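Local coordinates for protein glucoamylase (Thermoanaerobacterium thermosaccharolyticum, PDB 1LF6) that hydrolyses terminal alpha-1,4-linked glucose residues one after another from the non-reducing ends of starch-like chains, probably releasing beta-D-glucose, at residues 39-47 with 276-284; 55-63 with 70-78. One frame throughout, in Å; residues are numbered along the deposited sequence.

Contact 1 of 2, residues 39-47 with 276-284; sequences GVGTANNYV and YIDEWTKYC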
loop_
_atom_site.group_PDB
_atom_site.type_symbol
_atom_site.label_atom_id
_atom_site.label_comp_id
_atom_site.label_asym_id
_atom_site.label_seq_id
_atom_site.Cartn_x
_atom_site.Cartn_y
_atom_site.Cartn_z
ATOM N N GLY A 39 0.835 -10.760 2.431
ATOM C CA GLY A 39 -0.510 -10.457 2.880
ATOM C C GLY A 39 -0.575 -9.262 3.804
ATOM O O GLY A 39 0.440 -8.835 4.361
ATOM N N VAL A 40 -1.775 -8.715 3.948
ATOM C CA VAL A 40 -2.013 -7.580 4.823
ATOM C C VAL A 40 -3.388 -7.795 5.437
ATOM O O VAL A 40 -4.255 -8.405 4.814
ATOM C CB VAL A 40 -1.989 -6.234 4.055
ATOM C CG1 VAL A 40 -0.639 -6.049 3.377
ATOM C CG2 VAL A 40 -3.121 -6.186 3.029
ATOM N N GLY A 41 -3.593 -7.313 6.659
ATOM C CA GLY A 41 -4.890 -7.504 7.277
ATOM C C GLY A 41 -5.189 -6.642 8.484
ATOM O O GLY A 41 -4.322 -5.966 9.027
ATOM N N THR A 42 -6.447 -6.686 8.895
ATOM C CA THR A 42 -6.928 -5.937 10.041
ATOM C C THR A 42 -8.378 -6.365 10.216
ATOM O O THR A 42 -8.999 -6.859 9.271
ATOM C CB THR A 42 -6.862 -4.412 9.783
ATOM O OG1 THR A 42 -7.148 -3.704 10.994
ATOM C CG2 THR A 42 -7.860 -4.006 8.710
ATOM N N ALA A 43 -8.916 -6.202 11.418
ATOM C CA ALA A 43 -10.302 -6.576 11.652
ATOM C C ALA A 43 -11.159 -5.602 10.861
ATOM O O ALA A 43 -10.809 -4.428 10.721
ATOM C CB ALA A 43 -10.636 -6.487 13.141
ATOM N N ASN A 44 -12.274 -6.093 10.335
ATOM C CA ASN A 44 -13.177 -5.257 9.556
ATOM C C ASN A 44 -14.133 -4.464 10.457
ATOM O O ASN A 44 -15.356 -4.589 10.372
ATOM C CB ASN A 44 -13.944 -6.128 8.546
ATOM C CG ASN A 44 -15.013 -5.359 7.788
ATOM O OD1 ASN A 44 -14.846 -4.187 7.459
ATOM N ND2 ASN A 44 -16.117 -6.030 7.494
ATOM N N ASN A 45 -13.548 -3.664 11.342
ATOM C CA ASN A 45 -14.303 -2.804 12.250
ATOM C C ASN A 45 -13.370 -1.704 12.740
ATOM O O ASN A 45 -12.156 -1.793 12.555
ATOM C CB ASN A 45 -14.887 -3.595 13.441
ATOM C CG ASN A 45 -13.822 -4.202 14.348
ATOM O OD1 ASN A 45 -13.667 -5.418 14.408
ATOM N ND2 ASN A 45 -13.102 -3.357 15.072
ATOM N N TYR A 46 -13.929 -0.673 13.361
ATOM C CA TYR A 46 -13.126 0.446 13.843
ATOM C C TYR A 46 -12.603 0.306 15.267
ATOM O O TYR A 46 -11.758 1.087 15.705
ATOM C CB TYR A 46 -13.917 1.751 13.700
ATOM C CG TYR A 46 -14.218 2.103 12.257
ATOM C CD1 TYR A 46 -15.487 1.902 11.712
ATOM C CD2 TYR A 46 -13.216 2.599 11.425
ATOM C CE1 TYR A 46 -15.747 2.186 10.367
ATOM C CE2 TYR A 46 -13.462 2.883 10.086
ATOM C CZ TYR A 46 -14.724 2.677 9.562
ATOM O OH TYR A 46 -14.957 2.965 8.236
ATOM N N VAL A 47 -13.090 -0.704 15.981
ATOM C CA VAL A 47 -12.671 -0.945 17.356
ATOM C C VAL A 47 -11.239 -1.476 17.433
ATOM O O VAL A 47 -10.398 -0.910 18.132
ATOM C CB VAL A 47 -13.611 -1.956 18.054
ATOM C CG1 VAL A 47 -13.221 -2.101 19.520
ATOM C CG2 VAL A 47 -15.061 -1.498 17.925
ATOM N N TYR A 276 -13.390 -13.298 13.093
ATOM C CA TYR A 276 -12.575 -12.470 12.214
ATOM C C TYR A 276 -13.027 -12.702 10.779
ATOM O O TYR A 276 -13.299 -11.753 10.037
ATOM C CB TYR A 276 -11.094 -12.835 12.366
ATOM C CG TYR A 276 -10.149 -12.020 11.504
ATOM C CD1 TYR A 276 -9.656 -10.789 11.936
ATOM C CD2 TYR A 276 -9.742 -12.487 10.254
ATOM C CE1 TYR A 276 -8.774 -10.041 11.142
ATOM C CE2 TYR A 276 -8.865 -11.751 9.454
ATOM C CZ TYR A 276 -8.385 -10.532 9.904
ATOM O OH TYR A 276 -7.515 -9.814 9.112
ATOM N N ILE A 277 -13.127 -13.975 10.408
ATOM C CA ILE A 277 -13.543 -14.367 9.065
ATOM C C ILE A 277 -14.963 -13.914 8.726
ATOM O O ILE A 277 -15.200 -13.370 7.647
ATOM C CB ILE A 277 -13.447 -15.904 8.887
ATOM C CG1 ILE A 277 -11.993 -16.348 9.031
ATOM C CG2 ILE A 277 -13.999 -16.316 7.529
ATOM C CD1 ILE A 277 -11.809 -17.860 9.074
ATOM N N ASP A 278 -15.901 -14.134 9.646
ATOM C CA ASP A 278 -17.295 -13.751 9.419
ATOM C C ASP A 278 -17.451 -12.259 9.145
ATOM O O ASP A 278 -18.222 -11.859 8.273
ATOM C CB ASP A 278 -18.178 -14.122 10.621
ATOM C CG ASP A 278 -18.281 -15.619 10.836
ATOM O OD1 ASP A 278 -18.317 -16.368 9.836
ATOM O OD2 ASP A 278 -18.344 -16.047 12.010
ATOM N N GLU A 279 -16.728 -11.438 9.899
ATOM C CA GLU A 279 -16.808 -9.994 9.725
ATOM C C GLU A 279 -16.387 -9.590 8.317
ATOM O O GLU A 279 -17.030 -8.749 7.681
ATOM C CB GLU A 279 -15.928 -9.282 10.756
ATOM C CG GLU A 279 -16.637 -8.148 11.475
ATOM C CD GLU A 279 -15.771 -7.467 12.524
ATOM O OE1 GLU A 279 -16.298 -6.596 13.252
ATOM O OE2 GLU A 279 -14.570 -7.795 12.624
ATOM N N TRP A 280 -15.305 -10.194 7.836
ATOM C CA TRP A 280 -14.798 -9.911 6.501
ATOM C C TRP A 280 -15.708 -10.481 5.418
ATOM O O TRP A 280 -15.890 -9.869 4.367
ATOM C CB TRP A 280 -13.385 -10.481 6.344
ATOM C CG TRP A 280 -12.318 -9.516 6.743
ATOM C CD1 TRP A 280 -11.384 -9.678 7.725
ATOM C CD2 TRP A 280 -12.094 -8.215 6.186
ATOM N NE1 TRP A 280 -10.592 -8.558 7.819
ATOM C CE2 TRP A 280 -11.007 -7.644 6.883
ATOM C CE3 TRP A 280 -12.708 -7.476 5.164
ATOM C CZ2 TRP A 280 -10.519 -6.365 6.593
ATOM C CZ3 TRP A 280 -12.227 -6.207 4.874
ATOM C CH2 TRP A 280 -11.140 -5.663 5.587
ATOM N N THR A 281 -16.266 -11.659 5.676
ATOM C CA THR A 281 -17.155 -12.311 4.724
ATOM C C THR A 281 -18.414 -11.470 4.564
ATOM O O THR A 281 -18.917 -11.285 3.456
ATOM C CB THR A 281 -17.532 -13.726 5.206
ATOM O OG1 THR A 281 -16.336 -14.480 5.431
ATOM C CG2 THR A 281 -18.369 -14.445 4.161
ATOM N N LYS A 282 -18.906 -10.950 5.681
ATOM C CA LYS A 282 -20.094 -10.107 5.687
ATOM C C LYS A 282 -19.897 -8.921 4.745
ATOM O O LYS A 282 -20.798 -8.545 3.988
ATOM C CB LYS A 282 -20.350 -9.594 7.104
ATOM C CG LYS A 282 -21.511 -8.629 7.214
ATOM C CD LYS A 282 -21.608 -8.065 8.617
ATOM C CE LYS A 282 -22.799 -7.137 8.752
ATOM N NZ LYS A 282 -22.926 -6.632 10.148
ATOM N N TYR A 283 -18.713 -8.325 4.804
ATOM C CA TYR A 283 -18.408 -7.190 3.947
ATOM C C TYR A 283 -18.361 -7.588 2.481
ATOM O O TYR A 283 -18.936 -6.905 1.640
ATOM C CB TYR A 283 -17.076 -6.549 4.338
ATOM C CG TYR A 283 -16.631 -5.509 3.337
ATOM C CD1 TYR A 283 -15.537 -5.737 2.498
ATOM C CD2 TYR A 283 -17.330 -4.309 3.199
ATOM C CE1 TYR A 283 -15.151 -4.787 1.543
ATOM C CE2 TYR A 283 -16.956 -3.358 2.250
ATOM C CZ TYR A 283 -15.866 -3.601 1.428
ATOM O OH TYR A 283 -15.486 -2.654 0.507
ATOM N N CYS A 284 -17.680 -8.688 2.172
ATOM C CA CYS A 284 -17.578 -9.137 0.787
ATOM C C CYS A 284 -18.945 -9.394 0.176
ATOM O O CYS A 284 -19.188 -9.051 -0.984
ATOM C CB CYS A 284 -16.737 -10.411 0.686
ATOM S SG CYS A 284 -14.978 -10.167 0.987
HETATM O O HOH W 1 -12.738 -8.770 10.599
#

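Contact 2 of 2, residues 55-63 with 70-78; sequences ANGAISEVY and ADVKEIKFI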
loop_
_atom_site.group_PDB
_atom_site.type_symbol
_atom_site.label_atom_id
_atom_site.label_comp_id
_atom_site.label_asym_id
_atom_site.label_seq_id
_atom_site.Cartn_x
_atom_site.Cartn_y
_atom_site.Cartn_z
ATOM N N ALA A 55 5.580 -10.981 5.221
ATOM C CA ALA A 55 6.656 -10.956 4.238
ATOM C C ALA A 55 7.689 -12.022 4.591
ATOM O O ALA A 55 8.001 -12.230 5.765
ATOM C CB ALA A 55 7.315 -9.572 4.209
ATOM N N ASN A 56 8.196 -12.708 3.571
ATOM C CA ASN A 56 9.203 -13.740 3.762
ATOM C C ASN A 56 8.815 -14.788 4.801
ATOM O O ASN A 56 9.647 -15.222 5.598
ATOM C CB ASN A 56 10.534 -13.081 4.141
ATOM C CG ASN A 56 11.083 -12.206 3.027
ATOM O OD1 ASN A 56 11.704 -11.173 3.275
ATOM N ND2 ASN A 56 10.859 -12.622 1.788
ATOM N N GLY A 57 7.544 -15.179 4.790
ATOM C CA GLY A 57 7.065 -16.195 5.708
ATOM C C GLY A 57 6.859 -15.767 7.143
ATOM O O GLY A 57 6.652 -16.605 8.021
ATOM N N ALA A 58 6.894 -14.467 7.402
ATOM C CA ALA A 58 6.712 -14.002 8.766
ATOM C C ALA A 58 6.038 -12.648 8.858
ATOM O O ALA A 58 6.022 -11.864 7.906
ATOM C CB ALA A 58 8.060 -13.958 9.482
ATOM N N ILE A 59 5.467 -12.390 10.023
ATOM C CA ILE A 59 4.815 -11.126 10.282
ATOM C C ILE A 59 5.874 -10.036 10.142
ATOM O O ILE A 59 6.958 -10.140 10.718
ATOM C CB ILE A 59 4.243 -11.105 11.715
ATOM C CG1 ILE A 59 3.007 -12.007 11.781
ATOM C CG2 ILE A 59 3.944 -9.680 12.150
ATOM C CD1 ILE A 59 2.513 -12.283 13.191
ATOM N N SER A 60 5.580 -9.013 9.347
ATOM C CA SER A 60 6.514 -7.911 9.182
ATOM C C SER A 60 5.960 -6.729 9.982
ATOM O O SER A 60 5.680 -6.870 11.174
ATOM C CB SER A 60 6.686 -7.564 7.695
ATOM O OG SER A 60 5.447 -7.519 7.007
ATOM N N GLU A 61 5.785 -5.575 9.350
ATOM C CA GLU A 61 5.264 -4.415 10.069
ATOM C C GLU A 61 3.865 -4.625 10.652
ATOM O O GLU A 61 3.003 -5.255 10.032
ATOM C CB GLU A 61 5.217 -3.178 9.165
ATOM C CG GLU A 61 6.562 -2.584 8.784
ATOM C CD GLU A 61 7.157 -3.212 7.538
ATOM O OE1 GLU A 61 6.456 -3.995 6.875
ATOM O OE2 GLU A 61 8.327 -2.909 7.221
ATOM N N VAL A 62 3.656 -4.095 11.856
ATOM C CA VAL A 62 2.366 -4.166 12.532
ATOM C C VAL A 62 2.065 -2.739 12.958
ATOM O O VAL A 62 2.930 -2.052 13.507
ATOM C CB VAL A 62 2.401 -5.087 13.780
ATOM C CG1 VAL A 62 1.005 -5.190 14.381
ATOM C CG2 VAL A 62 2.908 -6.472 13.400
ATOM N N TYR A 63 0.840 -2.295 12.710
ATOM C CA TYR A 63 0.443 -0.924 13.012
ATOM C C TYR A 63 -0.579 -0.766 14.132
ATOM O O TYR A 63 -1.497 -1.576 14.269
ATOM C CB TYR A 63 -0.112 -0.279 11.739
ATOM C CG TYR A 63 0.869 -0.269 10.586
ATOM C CD1 TYR A 63 1.492 0.914 10.186
ATOM C CD2 TYR A 63 1.192 -1.444 9.911
ATOM C CE1 TYR A 63 2.418 0.923 9.141
ATOM C CE2 TYR A 63 2.116 -1.448 8.867
ATOM C CZ TYR A 63 2.725 -0.262 8.486
ATOM O OH TYR A 63 3.638 -0.265 7.450
ATOM N N ALA A 70 3.639 2.443 12.525
ATOM C CA ALA A 70 4.210 1.106 12.568
ATOM C C ALA A 70 4.931 0.996 13.905
ATOM O O ALA A 70 5.603 1.931 14.335
ATOM C CB ALA A 70 5.184 0.910 11.419
ATOM N N ASP A 71 4.784 -0.146 14.563
ATOM C CA ASP A 71 5.397 -0.356 15.867
ATOM C C ASP A 71 6.266 -1.595 15.889
ATOM O O ASP A 71 7.028 -1.812 16.829
ATOM C CB ASP A 71 4.310 -0.508 16.927
ATOM C CG ASP A 71 3.418 0.702 17.023
ATOM O OD1 ASP A 71 2.195 0.557 16.820
ATOM O OD2 ASP A 71 3.939 1.801 17.303
ATOM N N VAL A 72 6.146 -2.409 14.848
ATOM C CA VAL A 72 6.891 -3.653 14.763
ATOM C C VAL A 72 7.599 -3.805 13.422
ATOM O O VAL A 72 7.068 -3.420 12.382
ATOM C CB VAL A 72 5.934 -4.851 14.959
ATOM C CG1 VAL A 72 6.701 -6.160 14.883
ATOM C CG2 VAL A 72 5.210 -4.720 16.292
ATOM N N LYS A 73 8.801 -4.367 13.446
ATOM C CA LYS A 73 9.546 -4.573 12.215
ATOM C C LYS A 73 9.321 -6.010 11.759
ATOM O O LYS A 73 9.047 -6.265 10.584
ATOM C CB LYS A 73 11.035 -4.306 12.452
ATOM C CG LYS A 73 11.899 -4.328 11.196
ATOM C CD LYS A 73 12.518 -5.690 10.951
ATOM C CE LYS A 73 13.513 -5.644 9.796
ATOM N NZ LYS A 73 14.236 -6.934 9.626
ATOM N N GLU A 74 9.420 -6.942 12.705
ATOM C CA GLU A 74 9.233 -8.359 12.420
ATOM C C GLU A 74 8.976 -9.207 13.659
ATOM O O GLU A 74 9.234 -8.794 14.787
ATOM C CB GLU A 74 10.463 -8.949 11.738
ATOM C CG GLU A 74 10.687 -8.553 10.306
ATOM C CD GLU A 74 11.743 -9.426 9.667
ATOM O OE1 GLU A 74 12.841 -9.540 10.256
ATOM O OE2 GLU A 74 11.477 -10.002 8.585
ATOM N N ILE A 75 8.467 -10.408 13.409
ATOM C CA ILE A 75 8.201 -11.410 14.437
ATOM C C ILE A 75 8.441 -12.709 13.678
ATOM O O ILE A 75 7.601 -13.134 12.882
ATOM C CB ILE A 75 6.743 -11.387 14.934
ATOM C CG1 ILE A 75 6.401 -10.019 15.523
ATOM C CG2 ILE A 75 6.556 -12.453 16.010
ATOM C CD1 ILE A 75 4.948 -9.881 15.963
ATOM N N LYS A 76 9.599 -13.323 13.905
ATOM C CA LYS A 76 9.947 -14.549 13.203
ATOM C C LYS A 76 10.460 -15.660 14.109
ATOM O O LYS A 76 10.797 -15.434 15.277
ATOM C CB LYS A 76 11.009 -14.246 12.143
ATOM C CG LYS A 76 12.339 -13.798 12.739
ATOM C CD LYS A 76 13.333 -13.394 11.664
ATOM C CE LYS A 76 14.623 -12.877 12.287
ATOM N NZ LYS A 76 15.614 -12.473 11.255
ATOM N N PHE A 77 10.517 -16.864 13.551
ATOM C CA PHE A 77 11.001 -18.027 14.281
ATOM C C PHE A 77 12.407 -18.399 13.841
ATOM O O PHE A 77 12.759 -18.259 12.667
ATOM C CB PHE A 77 10.082 -19.231 14.051
ATOM C CG PHE A 77 8.839 -19.213 14.886
ATOM C CD1 PHE A 77 8.919 -19.321 16.271
ATOM C CD2 PHE A 77 7.589 -19.081 14.294
ATOM C CE1 PHE A 77 7.771 -19.297 17.054
ATOM C CE2 PHE A 77 6.439 -19.057 15.068
ATOM C CZ PHE A 77 6.528 -19.165 16.452
ATOM N N ILE A 78 13.203 -18.863 14.799
ATOM C CA ILE A 78 14.563 -19.305 14.528
ATOM C C ILE A 78 14.664 -20.712 15.105
ATOM O O ILE A 78 14.288 -20.943 16.257
ATOM C CB ILE A 78 15.620 -18.412 15.220
ATOM C CG1 ILE A 78 15.400 -16.948 14.836
ATOM C CG2 ILE A 78 17.019 -18.857 14.807
ATOM C CD1 ILE A 78 15.477 -16.685 13.340
HETATM O O HOH W 2 8.737 -10.646 8.189
HETATM O O HOH W 3 12.586 -10.736 6.404
HETATM O O HOH W 4 5.475 -14.727 12.139
#

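Contact 1 of 2, residues 39-47 with 276-284
Trp280 meets the chain around the end of strand 39-42 with both its edge and a face. Its NE1 donates to Thr42 O at 2.7 Å, the oxygen lying near the indole plane, while Asn44 CB sits over the centre of the six-membered ring, 3.6 Å from its centroid, in a CH-pi contact. The Asn44 amide lies 18° from the indole plane; CG anti to the backbone N (chi1 174°) sends ND2 past the ring to Glu279 O, 2.9 Å away, where it approaches from above the carbonyl plane. Asparagine suits this place, being short enough to lie on the indole yet able to donate to a helix carbonyl. A phenylalanine in place of Trp280 would probably leave Thr42 O without its N-H donor and take away the outer ring on which Asn44 CB rests.

Farther out, a water accepts from Asn44 N at 2.7 Å and donates to Tyr276 O and Glu279 OE2. Tyr276 OH takes only a weak bond from Thr42 N and has its stronger partner in Leu105 O. Met303 of helix 296-306 also packs on Trp280. An indole N-H and one water thus bind Thr42 O and Asn44 N, and the Asn44 amide returns a bond to the helix.

Contact 2 of 2, residues 55-63 with 70-78
The phenol ring of Tyr63 carries Ala70 CB over one face, 4.0 Å from the ring centroid in a CH-pi contact. With CG anti to the carbonyl carbon (chi1 -58°), the ring leans across to the partner strand, and CE1 comes within 3.6 Å of Ala70 CB; a methyl is small enough to fit against that face in this non-hydrogen-bonded pair. The hydroxyl reaches on to His338. Close by, Asp71 N donates to Val62 O at 2.9 Å.

Val62 and Val72 run alongside each other, with Val62 CB 3.7 Å from Val72 CB. Farther along, Ile59 CG2 meets Ile75 CD1 at 3.9 Å. These branched residues favour extended backbone and offer broad apolar flanks. Between the two pairs the chain turns a corner at Lys73, and Glu61 CA instead approaches Val72 O at 3.1 Å as a CA-H...O contact. Ile75 N then bonds to Ile59 O, and a water joins Ile59 N to Ile75 O.

Glu61, held by Lys37 and Ala33 N, has its side chain about 10 Å from that of Trp325, a probable substrate-binding residue. Strands 58-63 and 70-80 form an antiparallel beta hairpin whose second strand is bent, within the beta-sandwich of the N-terminal domain, where Ile59, Val62 and Phe77 of this sheet pack on strands 118-126 and 132-141 of the other.

How the contacts relate
After a short strand near the N terminus, 14-16, in the other sheet, the chain enters strand 39-42, outermost at one end of a seven-stranded antiparallel sheet, and comes back along 51-55. A tight turn leads into 58-63, and contact 2 closes a short loop by bringing in 70-78, leaving six residues between its segments. The chain then builds the rest of the beta-sandwich before helix 269-284 returns to 39-47 in contact 1, closing a loop of 228 residues. Contact 2 is therefore nested inside contact 1. Their centres lie about 20 Å apart and they do not touch, but share one sheet: contact 2 pairs neighbouring strands within it, whereas contact 1 ties its end strand to the helix.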